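Local coordinates for protein probable branched-chain-amino-acid aminotransferase (Thermotoga maritima MSB8, PDB 3CSW) that probably transfers the amino group of leucine, isoleucine and valine to 2-oxoglutarate, using pyridoxal 5'-phosphate as cofactor, at residues N181-K186 with E206-L211; A242-V247 with P262-L267. All coordinates share one frame; numbering follows the deposited sequence. Where two conformers were deposited one is given.

Interaction 1. Residues N181-K186 with E206-L211. With PLP (pyridoxal-5'-phosphate), chain E.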
ATOM      1  N   ASN A 181      -2.774 -22.170   9.206  1.00 30.41           N
ATOM      2  CA  ASN A 181      -3.821 -21.156   9.182  1.00 28.21           C
ATOM      3  C   ASN A 181      -4.281 -20.807  10.611  1.00 27.81           C
ATOM      4  O   ASN A 181      -4.063 -21.573  11.561  1.00 26.95           O
ATOM      5  CB  ASN A 181      -5.002 -21.578   8.319  1.00 28.41           C
ATOM      6  CG  ASN A 181      -4.664 -21.642   6.833  1.00 25.09           C
ATOM      7  OD1 ASN A 181      -4.551 -22.734   6.261  1.00 30.62           O
ATOM      8  ND2 ASN A 181      -4.516 -20.478   6.196  1.00 26.96           N
ATOM      9  N   VAL A 182      -4.890 -19.628  10.747  1.00 28.37           N
ATOM     10  CA  VAL A 182      -5.327 -19.054  12.031  1.00 27.84           C
ATOM     11  C   VAL A 182      -6.848 -18.968  12.143  1.00 28.23           C
ATOM     12  O   VAL A 182      -7.537 -18.538  11.226  1.00 26.59           O
ATOM     13  CB  VAL A 182      -4.724 -17.623  12.203  1.00 29.16           C
ATOM     14  CG1 VAL A 182      -5.275 -16.870  13.483  1.00 24.30           C
ATOM     15  CG2 VAL A 182      -3.191 -17.727  12.214  1.00 25.59           C
ATOM     16  N   PHE A 183      -7.344 -19.387  13.299  1.00 30.08           N
ATOM     17  CA  PHE A 183      -8.722 -19.235  13.666  1.00 29.06           C
ATOM     18  C   PHE A 183      -8.799 -18.545  15.034  1.00 29.21           C
ATOM     19  O   PHE A 183      -7.897 -18.693  15.873  1.00 29.38           O
ATOM     20  CB  PHE A 183      -9.401 -20.614  13.791  1.00 27.14           C
ATOM     21  CG  PHE A 183      -9.644 -21.319  12.484  1.00 26.86           C
ATOM     22  CD1 PHE A 183      -8.609 -21.952  11.817  1.00 27.22           C
ATOM     23  CD2 PHE A 183     -10.925 -21.388  11.943  1.00 26.41           C
ATOM     24  CE1 PHE A 183      -8.833 -22.633  10.630  1.00 27.19           C
ATOM     25  CE2 PHE A 183     -11.157 -22.055  10.757  1.00 24.79           C
ATOM     26  CZ  PHE A 183     -10.106 -22.690  10.100  1.00 28.94           C
ATOM     27  N   LEU A 184      -9.873 -17.781  15.239  1.00 29.24           N
ATOM     28  CA  LEU A 184     -10.173 -17.207  16.546  0.70 29.12           C
ATOM     29  C   LEU A 184     -11.629 -17.473  16.894  1.00 29.01           C
ATOM     30  O   LEU A 184     -12.460 -17.761  16.026  1.00 27.81           O
ATOM     31  CB  LEU A 184      -9.828 -15.709  16.637  0.70 29.18           C
ATOM     32  CG  LEU A 184     -10.576 -14.693  15.779  0.70 29.12           C
ATOM     33  CD1 LEU A 184     -10.503 -13.348  16.427  0.70 25.89           C
ATOM     34  CD2 LEU A 184     -10.012 -14.635  14.357  0.70 22.67           C
ATOM     35  N   VAL A 185     -11.930 -17.437  18.179  1.00 29.92           N
ATOM     36  CA  VAL A 185     -13.312 -17.635  18.635  1.00 28.81           C
ATOM     37  C   VAL A 185     -13.670 -16.412  19.442  1.00 28.70           C
ATOM     38  O   VAL A 185     -12.886 -15.991  20.290  1.00 28.98           O
ATOM     39  CB  VAL A 185     -13.510 -18.897  19.508  1.00 28.64           C
ATOM     40  CG1 VAL A 185     -14.953 -18.965  20.025  1.00 26.90           C
ATOM     41  CG2 VAL A 185     -13.143 -20.187  18.736  1.00 28.04           C
ATOM     42  N   LYS A 186     -14.838 -15.841  19.162  1.00 31.24           N
ATOM     43  CA  LYS A 186     -15.335 -14.660  19.866  1.00 31.86           C
ATOM     44  C   LYS A 186     -16.838 -14.749  20.003  1.00 34.22           C
ATOM     45  O   LYS A 186     -17.538 -14.829  18.996  1.00 35.06           O
ATOM     46  CB  LYS A 186     -14.943 -13.393  19.099  1.00 33.05           C
ATOM     47  CG  LYS A 186     -15.277 -12.073  19.785  1.00 31.11           C
ATOM     48  CD  LYS A 186     -14.665 -11.969  21.161  1.00 34.56           C
ATOM     49  CE  LYS A 186     -14.759 -10.559  21.672  1.00 39.31           C
ATOM     50  NZ  LYS A 186     -14.196 -10.459  23.028  1.00 44.79           N
ATOM     51  N   GLU A 206      -9.975 -25.934   5.671  1.00 26.50           N
ATOM     52  CA  GLU A 206     -11.175 -26.293   4.955  1.00 31.60           C
ATOM     53  C   GLU A 206     -11.990 -27.318   5.740  1.00 30.83           C
ATOM     54  O   GLU A 206     -13.191 -27.133   5.925  1.00 29.94           O
ATOM     55  CB  GLU A 206     -10.741 -26.841   3.589  1.00 32.66           C
ATOM     56  CG  GLU A 206     -11.770 -27.425   2.640  1.00 42.74           C
ATOM     57  CD  GLU A 206     -11.039 -28.251   1.535  1.00 44.84           C
ATOM     58  OE1 GLU A 206     -10.296 -27.672   0.690  1.00 53.90           O
ATOM     59  OE2 GLU A 206     -11.149 -29.489   1.568  1.00 56.85           O
ATOM     60  N   ASN A 207     -11.327 -28.382   6.203  1.00 29.96           N
ATOM     61  CA  ASN A 207     -11.955 -29.436   7.002  1.00 29.22           C
ATOM     62  C   ASN A 207     -12.521 -28.955   8.322  1.00 31.14           C
ATOM     63  O   ASN A 207     -13.597 -29.413   8.739  1.00 32.14           O
ATOM     64  CB  ASN A 207     -10.980 -30.586   7.248  1.00 27.89           C
ATOM     65  CG  ASN A 207     -10.932 -31.563   6.083  1.00 31.81           C
ATOM     66  OD1 ASN A 207     -11.927 -32.215   5.762  1.00 39.50           O
ATOM     67  ND2 ASN A 207      -9.772 -31.695   5.475  1.00 28.49           N
ATOM     68  N   VAL A 208     -11.808 -28.030   8.974  1.00 32.00           N
ATOM     69  CA  VAL A 208     -12.255 -27.459  10.246  1.00 30.03           C
ATOM     70  C   VAL A 208     -13.507 -26.603  10.043  1.00 29.75           C
ATOM     71  O   VAL A 208     -14.401 -26.654  10.869  1.00 29.46           O
ATOM     72  CB  VAL A 208     -11.119 -26.669  10.947  1.00 30.54           C
ATOM     73  CG1 VAL A 208     -11.638 -25.852  12.145  1.00 25.00           C
ATOM     74  CG2 VAL A 208     -10.003 -27.657  11.378  1.00 27.30           C
ATOM     75  N   ILE A 209     -13.575 -25.848   8.945  1.00 29.19           N
ATOM     76  CA  ILE A 209     -14.770 -25.042   8.612  1.00 30.23           C
ATOM     77  C   ILE A 209     -15.996 -25.952   8.438  1.00 32.19           C
ATOM     78  O   ILE A 209     -17.090 -25.683   8.992  1.00 33.91           O
ATOM     79  CB  ILE A 209     -14.530 -24.139   7.358  1.00 29.77           C
ATOM     80  CG1 ILE A 209     -13.527 -23.033   7.701  1.00 31.47           C
ATOM     81  CG2 ILE A 209     -15.845 -23.494   6.851  1.00 26.63           C
ATOM     82  CD1 ILE A 209     -12.988 -22.260   6.512  1.00 27.27           C
ATOM     83  N   LYS A 210     -15.806 -27.054   7.709  1.00 33.10           N
ATOM     84  CA  LYS A 210     -16.868 -28.047   7.528  1.00 30.81           C
ATOM     85  C   LYS A 210     -17.252 -28.732   8.832  1.00 29.04           C
ATOM     86  O   LYS A 210     -18.430 -29.001   9.074  1.00 31.72           O
ATOM     87  CB  LYS A 210     -16.460 -29.089   6.482  1.00 31.85           C
ATOM     88  CG  LYS A 210     -16.264 -28.479   5.121  1.00 32.65           C
ATOM     89  CD  LYS A 210     -16.056 -29.521   4.043  1.00 40.02           C
ATOM     90  CE  LYS A 210     -15.435 -28.867   2.796  1.00 40.52           C
ATOM     91  NZ  LYS A 210     -15.889 -29.478   1.522  1.00 45.99           N
ATOM     92  N   LEU A 211     -16.266 -29.053   9.654  1.00 27.76           N
ATOM     93  CA  LEU A 211     -16.532 -29.645  10.964  1.00 27.94           C
ATOM     94  C   LEU A 211     -17.304 -28.669  11.837  1.00 28.69           C
ATOM     95  O   LEU A 211     -18.259 -29.061  12.520  1.00 30.35           O
ATOM     96  CB  LEU A 211     -15.234 -30.047  11.668  1.00 27.71           C
ATOM     97  CG  LEU A 211     -15.323 -30.541  13.112  1.00 31.88           C
ATOM     98  CD1 LEU A 211     -16.142 -31.814  13.210  1.00 31.89           C
ATOM     99  CD2 LEU A 211     -13.930 -30.751  13.658  1.00 30.70           C
TER
HETATM  100  N1  PLP E 300      -0.138 -21.477   5.502  1.00 37.69           N
HETATM  101  C2  PLP E 300       1.129 -21.670   4.962  1.00 44.18           C
HETATM  102  C2A PLP E 300       1.948 -20.455   4.657  1.00 37.75           C
HETATM  103  C3  PLP E 300       1.601 -22.980   4.725  1.00 50.38           C
HETATM  104  O3  PLP E 300       2.881 -23.199   4.272  1.00 51.69           O
HETATM  105  C4  PLP E 300       0.776 -24.087   5.038  1.00 53.30           C
HETATM  106  C4A PLP E 300       1.278 -25.493   4.856  1.00 53.47           C
HETATM  107  O4A PLP E 300       1.986 -26.021   5.734  1.00 64.86           O
HETATM  108  C5  PLP E 300      -0.498 -23.865   5.589  1.00 43.80           C
HETATM  109  C6  PLP E 300      -0.942 -22.558   5.804  1.00 36.73           C
HETATM  110  C5A PLP E 300      -1.325 -24.999   6.149  1.00 42.16           C
HETATM  111  O4P PLP E 300      -2.037 -25.651   5.107  1.00 44.26           O
HETATM  112  P   PLP E 300      -2.518 -27.207   5.212  1.00 42.88           P
HETATM  113  O1P PLP E 300      -2.978 -27.701   3.826  1.00 40.80           O
HETATM  114  O2P PLP E 300      -3.658 -27.309   6.184  1.00 35.11           O
HETATM  115  O3P PLP E 300      -1.302 -27.977   5.710  1.00 42.59           O
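Phe-183 reaches Val-208 and Ile-209 because its CG stands anti to the carbonyl carbon (chi1 -72°), which sends the ring from strand 181-186 toward helix 203-214. On the helix, Val-208 holds CG1 anti to its own backbone N (chi1 169°), and this methyl lies over one face of the phenyl ring, displaced toward the rim at CE2 and CZ; Val-208 CG1 is 4.1 Å from Phe-183 CZ. Ile-209 comes to the same end of the ring from another direction: its CG1 methylene meets the edge, in the ring plane, 4.0 Å from Phe-183 CE2, and the two side chains cross at about a right angle. One ring is thus met on a face and at an edge by consecutive helix residues, entirely through carbon. The strand is central in the mixed sheet 219-222, 189-193, 181-186, 234-239, 243-247 of this class-IV, pyridoxal-phosphate-dependent aminotransferase, and the helix packs against that sheet. Phe-183 also stacks with Phe-236 of the adjoining strand 234-239, while Val-208 touches Phe-271 of helix 262-276. At the start of the strand the chain enters the cofactor pocket, where the amide of Asn-181 lies beside the pyridoxal phosphate, OD1 being 3.6 Å from C6 of the pyridine ring and 3.9 Å from C5A, the carbon that carries the phosphate ester. Its ND2 is hydrogen-bonded to the carbonyl of Leu-200, which helps to set the rotation of the amide. Replacing this asparagine by alanine is likely to leave the Leu-200 carbonyl without this donor and to open a gap beside C6 of the cofactor. The cofactor is also hydrogen-bonded by Thr-204 OG1 and the backbone N of Ile-203, at the start of the same helix.

Interaction 2. Residues A242-V247 with P262-L267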
ATOM      1  N   ALA A 242      -0.410 -31.782  12.440  1.00 32.31           N
ATOM      2  CA  ALA A 242      -0.950 -31.790  13.784  1.00 30.81           C
ATOM      3  C   ALA A 242      -2.464 -31.605  13.884  1.00 32.62           C
ATOM      4  O   ALA A 242      -3.031 -31.932  14.909  1.00 34.02           O
ATOM      5  CB  ALA A 242      -0.230 -30.721  14.632  1.00 31.06           C
ATOM      6  N   GLY A 243      -3.125 -31.099  12.846  1.00 32.87           N
ATOM      7  CA  GLY A 243      -4.575 -30.868  12.901  1.00 32.77           C
ATOM      8  C   GLY A 243      -4.898 -29.543  13.590  1.00 31.48           C
ATOM      9  O   GLY A 243      -4.409 -28.506  13.159  1.00 33.04           O
ATOM     10  N   VAL A 244      -5.696 -29.577  14.659  1.00 29.92           N
ATOM     11  CA  VAL A 244      -6.030 -28.359  15.430  1.00 29.93           C
ATOM     12  C   VAL A 244      -5.022 -28.162  16.562  1.00 30.17           C
ATOM     13  O   VAL A 244      -4.802 -29.066  17.346  1.00 29.45           O
ATOM     14  CB  VAL A 244      -7.465 -28.404  16.001  1.00 31.21           C
ATOM     15  CG1 VAL A 244      -7.719 -27.225  16.969  1.00 29.00           C
ATOM     16  CG2 VAL A 244      -8.486 -28.429  14.883  1.00 28.52           C
ATOM     17  N   VAL A 245      -4.407 -26.980  16.621  1.00 31.11           N
ATOM     18  CA  VAL A 245      -3.387 -26.662  17.600  1.00 29.95           C
ATOM     19  C   VAL A 245      -3.847 -25.452  18.420  1.00 31.23           C
ATOM     20  O   VAL A 245      -3.888 -24.328  17.914  1.00 31.35           O
ATOM     21  CB  VAL A 245      -2.002 -26.412  16.920  1.00 32.42           C
ATOM     22  CG1 VAL A 245      -0.916 -26.113  17.955  1.00 27.49           C
ATOM     23  CG2 VAL A 245      -1.589 -27.642  16.068  1.00 24.64           C
ATOM     24  N   PRO A 246      -4.200 -25.671  19.698  1.00 30.30           N
ATOM     25  CA  PRO A 246      -4.665 -24.564  20.525  1.00 30.48           C
ATOM     26  C   PRO A 246      -3.548 -23.592  20.848  1.00 30.87           C
ATOM     27  O   PRO A 246      -2.411 -24.024  21.061  1.00 29.56           O
ATOM     28  CB  PRO A 246      -5.141 -25.249  21.823  1.00 31.13           C
ATOM     29  CG  PRO A 246      -5.057 -26.662  21.600  1.00 29.48           C
ATOM     30  CD  PRO A 246      -4.168 -26.931  20.450  1.00 32.05           C
ATOM     31  N   VAL A 247      -3.874 -22.300  20.874  1.00 31.48           N
ATOM     32  CA  VAL A 247      -2.899 -21.265  21.205  1.00 30.89           C
ATOM     33  C   VAL A 247      -3.203 -20.760  22.601  1.00 30.58           C
ATOM     34  O   VAL A 247      -4.275 -20.189  22.850  1.00 31.27           O
ATOM     35  CB  VAL A 247      -2.897 -20.073  20.199  1.00 31.73           C
ATOM     36  CG1 VAL A 247      -1.984 -18.930  20.703  1.00 25.06           C
ATOM     37  CG2 VAL A 247      -2.483 -20.537  18.753  1.00 23.43           C
ATOM     38  N   PRO A 262     -13.487 -23.996  25.069  1.00 32.33           N
ATOM     39  CA  PRO A 262     -14.496 -25.006  24.712  1.00 31.94           C
ATOM     40  C   PRO A 262     -14.751 -25.252  23.228  1.00 31.07           C
ATOM     41  O   PRO A 262     -15.019 -26.392  22.838  1.00 29.96           O
ATOM     42  CB  PRO A 262     -15.769 -24.498  25.407  1.00 32.95           C
ATOM     43  CG  PRO A 262     -15.531 -23.039  25.645  1.00 32.67           C
ATOM     44  CD  PRO A 262     -14.065 -22.845  25.786  1.00 32.03           C
ATOM     45  N   VAL A 263     -14.723 -24.208  22.404  1.00 32.63           N
ATOM     46  CA  VAL A 263     -14.940 -24.390  20.968  1.00 30.40           C
ATOM     47  C   VAL A 263     -13.734 -25.131  20.382  1.00 31.84           C
ATOM     48  O   VAL A 263     -13.912 -26.062  19.594  1.00 33.40           O
ATOM     49  CB  VAL A 263     -15.223 -23.038  20.229  1.00 31.03           C
ATOM     50  CG1 VAL A 263     -15.271 -23.224  18.716  1.00 29.30           C
ATOM     51  CG2 VAL A 263     -16.520 -22.419  20.736  1.00 27.82           C
ATOM     52  N   THR A 264     -12.521 -24.733  20.789  1.00 32.18           N
ATOM     53  CA  THR A 264     -11.272 -25.358  20.323  1.00 31.23           C
ATOM     54  C   THR A 264     -11.226 -26.823  20.710  1.00 32.34           C
ATOM     55  O   THR A 264     -10.809 -27.679  19.905  1.00 34.23           O
ATOM     56  CB  THR A 264     -10.023 -24.706  20.939  1.00 33.06           C
ATOM     57  OG1 THR A 264     -10.051 -23.289  20.719  1.00 33.11           O
ATOM     58  CG2 THR A 264      -8.713 -25.311  20.371  1.00 28.10           C
ATOM     59  N   ALA A 265     -11.644 -27.097  21.948  1.00 33.08           N
ATOM     60  CA  ALA A 265     -11.660 -28.440  22.518  1.00 31.22           C
ATOM     61  C   ALA A 265     -12.625 -29.376  21.777  1.00 30.44           C
ATOM     62  O   ALA A 265     -12.271 -30.509  21.510  1.00 32.77           O
ATOM     63  CB  ALA A 265     -11.998 -28.377  24.041  1.00 30.75           C
ATOM     64  N   THR A 266     -13.826 -28.914  21.441  1.00 30.57           N
ATOM     65  CA  THR A 266     -14.757 -29.727  20.676  1.00 31.49           C
ATOM     66  C   THR A 266     -14.234 -30.011  19.282  1.00 32.62           C
ATOM     67  O   THR A 266     -14.361 -31.133  18.775  1.00 34.59           O
ATOM     68  CB  THR A 266     -16.099 -29.042  20.479  1.00 32.78           C
ATOM     69  OG1 THR A 266     -16.485 -28.407  21.692  1.00 41.27           O
ATOM     70  CG2 THR A 266     -17.164 -30.074  20.101  1.00 35.35           C
ATOM     71  N   LEU A 267     -13.677 -28.987  18.644  1.00 32.68           N
ATOM     72  CA  LEU A 267     -13.164 -29.141  17.288  1.00 33.62           C
ATOM     73  C   LEU A 267     -12.000 -30.130  17.272  1.00 35.11           C
ATOM     74  O   LEU A 267     -11.950 -31.001  16.392  1.00 35.83           O
ATOM     75  CB  LEU A 267     -12.770 -27.788  16.659  1.00 33.03           C
ATOM     76  CG  LEU A 267     -13.937 -26.824  16.384  1.00 30.87           C
ATOM     77  CD1 LEU A 267     -13.454 -25.392  16.123  1.00 26.28           C
ATOM     78  CD2 LEU A 267     -14.845 -27.312  15.238  1.00 30.23           C
TER
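Strand 243-247 runs past the first turns of helix 262-276, the backbones coming within 6.7 Å between the CA atoms of Pro-246 and Thr-264 and 7.4 Å between those of Val-244 and Leu-267. Val-244 and Pro-246, two apart on the strand, both direct their CB atoms at the helix, whereas the intervening Val-245 turns away. Their common target is the methyl of Thr-264. With OG1 beside the backbone N (chi1 -53°), CG2 stands anti to that N, and the residue presents this carbon branch to the strand, 3.9 Å from Pro-246 CB and 4.0 Å from Val-244 CG1; the proline ring also offers CG to the methyl. The other branch, OG1, is hydrogen-bonded to Glu-234 OE1, so the threonine divides its apolar and polar halves between two strands. Here the helix lies over one face of the mixed sheet, near its margin, where 243-247 is the outermost strand within the chain, next to 234-239. Phe-236 of that neighbour touches both Val-244 and Thr-264, and Met-268, one turn further along the helix, touches Val-244 and Pro-246. The first turn is tied within itself: the carbonyl O of Pro-262 accepts the backbone N of Thr-266 and also its OG1, 2.7 Å away. Glu-234 adds a second grip at this end, its OE2 accepting from the backbone N of Val-263.

How the interactions relate
Interactions 1 and 2 are both buried and apolar, with no hydrogen bond across either, and they join two helices to one mixed sheet. Interaction 1 uses a central strand and centres on an aromatic ring; interaction 2 uses the outermost strand within the chain and a threonine methyl. The two meet directly: Val-208 CG2 lies 3.9 Å from Val-244 CG2, and Val-185 CG2 is 3.7 Å from Val-263 CG1, while strand 234-239 runs between the two strands and lends Phe-236 to both contacts. Strand 181-186 begins at the cofactor, whereas in interaction 2 the side chain of Val-244 stays about 10 Å from it.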